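Local atomic coordinates of uncharacterized protein (Klebsiella pneumoniae, PDB entry 2A2L), a protein that is of unknown function but belongs to the HbpS-like family, named for a haem-degrading protein, and assembles as an octamer. Residues E54-V57 and S58-D61. Residues are numbered along the deposited sequence; the frame is centred on the assembly and turned at random.
Sequences EAFV and SSCD
The phenyl ring of F56 meets the two serines that follow it differently: S59 OG lies at its edge, near the ring plane and 4.0 Å from F56 CD2, while S58 OG approaches obliquely. The motif is a type I beta turn from F56 to S59, a worked example of how a loop rolls into a helix: here the loop after strand 46-51 enters helix 59-72. Both hydroxyl oxygens converge on the root of the aromatic side chain, since F56 CB is 3.5 Å from S59 OG and equally far from S58 OG. With chi1 at -62°, CG of F56 is anti to its own carbonyl carbon, and the ring packs on S72 of a second subunit. The turn is closed by S59 N, which donates to F56 O at 2.9 Å with an N-H...O angle of 154°; the donor stands well above the carbonyl plane. One residue on, the same spacing recurs as a straight but weak bond from C60 N to V57 O. S59 OG makes a weak hydrogen bond to S123 OG on strand 116-123, a link from this turn to the sheet. Two other subunits also touch the turn, for S58 O accepts from N97 of the second subunit and V57 rests on N45 of a third. A water then extends the pattern to D61: it accepts from D61 N at 2.6 Å and can donate to V57 O, 3.2 Å away, though it has more acceptors in reach than protons; C60 SG also lies 3.2 Å from V57 O.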
loop_
_atom_site.group_PDB
_atom_site.type_symbol
_atom_site.label_atom_id
_atom_site.label_comp_id
_atom_site.label_asym_id
_atom_site.label_seq_id
_atom_site.Cartn_x
_atom_site.Cartn_y
_atom_site.Cartn_z
ATOM N N GLU A 54 -20.927 -18.497 -8.541
ATOM C CA GLU A 54 -20.076 -19.661 -8.283
ATOM C C GLU A 54 -18.598 -19.398 -8.634
ATOM O O GLU A 54 -17.760 -20.282 -8.442
ATOM C CB GLU A 54 -20.526 -20.842 -9.166
ATOM C CG GLU A 54 -21.896 -21.489 -8.846
ATOM C CD GLU A 54 -22.077 -21.792 -7.376
ATOM O OE1 GLU A 54 -21.375 -22.696 -6.867
ATOM O OE2 GLU A 54 -22.920 -21.124 -6.733
ATOM N N ALA A 55 -18.284 -18.211 -9.171
ATOM C CA ALA A 55 -16.902 -17.863 -9.524
ATOM C C ALA A 55 -16.003 -17.547 -8.310
ATOM O O ALA A 55 -16.497 -17.200 -7.221
ATOM C CB ALA A 55 -16.881 -16.724 -10.528
ATOM N N PHE A 56 -14.688 -17.685 -8.510
ATOM C CA PHE A 56 -13.699 -17.454 -7.458
ATOM C C PHE A 56 -13.719 -15.968 -7.150
ATOM O O PHE A 56 -13.627 -15.151 -8.076
ATOM C CB PHE A 56 -12.268 -17.860 -7.908
ATOM C CG PHE A 56 -12.100 -19.331 -8.253
ATOM C CD1 PHE A 56 -12.851 -20.329 -7.603
ATOM C CD2 PHE A 56 -11.190 -19.714 -9.224
ATOM C CE1 PHE A 56 -12.688 -21.681 -7.922
ATOM C CE2 PHE A 56 -11.028 -21.067 -9.572
ATOM C CZ PHE A 56 -11.785 -22.052 -8.921
ATOM N N VAL A 57 -13.848 -15.616 -5.869
ATOM C CA VAL A 57 -13.768 -14.207 -5.454
ATOM C C VAL A 57 -12.388 -13.612 -5.759
ATOM O O VAL A 57 -12.274 -12.412 -6.073
ATOM C CB VAL A 57 -14.235 -13.946 -3.952
ATOM C CG1 VAL A 57 -15.713 -14.309 -3.757
ATOM C CG2 VAL A 57 -13.383 -14.702 -2.945
ATOM N N SER A 58 -11.361 -14.464 -5.735
ATOM C CA SER A 58 -10.027 -14.104 -6.214
ATOM C C SER A 58 -10.005 -13.570 -7.631
ATOM O O SER A 58 -9.083 -12.864 -8.009
ATOM C CB SER A 58 -9.093 -15.310 -6.135
ATOM O OG SER A 58 -9.825 -16.484 -5.855
ATOM N N SER A 59 -11.018 -13.906 -8.417
ATOM C CA SER A 59 -11.010 -13.573 -9.834
ATOM C C SER A 59 -11.496 -12.167 -10.233
ATOM O O SER A 59 -11.431 -11.832 -11.396
ATOM C CB SER A 59 -11.717 -14.661 -10.655
ATOM O OG SER A 59 -11.086 -15.930 -10.520
ATOM N N CYS A 60 -11.987 -11.358 -9.296
ATOM C CA CYS A 60 -12.430 -9.989 -9.627
ATOM C C CYS A 60 -11.308 -9.009 -9.938
ATOM O O CYS A 60 -11.410 -8.282 -10.919
ATOM C CB CYS A 60 -13.330 -9.354 -8.563
ATOM S SG CYS A 60 -14.331 -10.465 -7.597
ATOM N N ASP A 61 -10.295 -8.950 -9.073
ATOM C CA ASP A 61 -9.072 -8.172 -9.320
ATOM C C ASP A 61 -8.420 -8.662 -10.614
ATOM O O ASP A 61 -8.202 -7.889 -11.554
ATOM C CB ASP A 61 -8.072 -8.360 -8.146
ATOM C CG ASP A 61 -7.454 -7.045 -7.655
ATOM O OD1 ASP A 61 -8.092 -5.978 -7.815
ATOM O OD2 ASP A 61 -6.335 -7.082 -7.089
HETATM O O HOH W 1 -10.256 -9.962 -6.696
#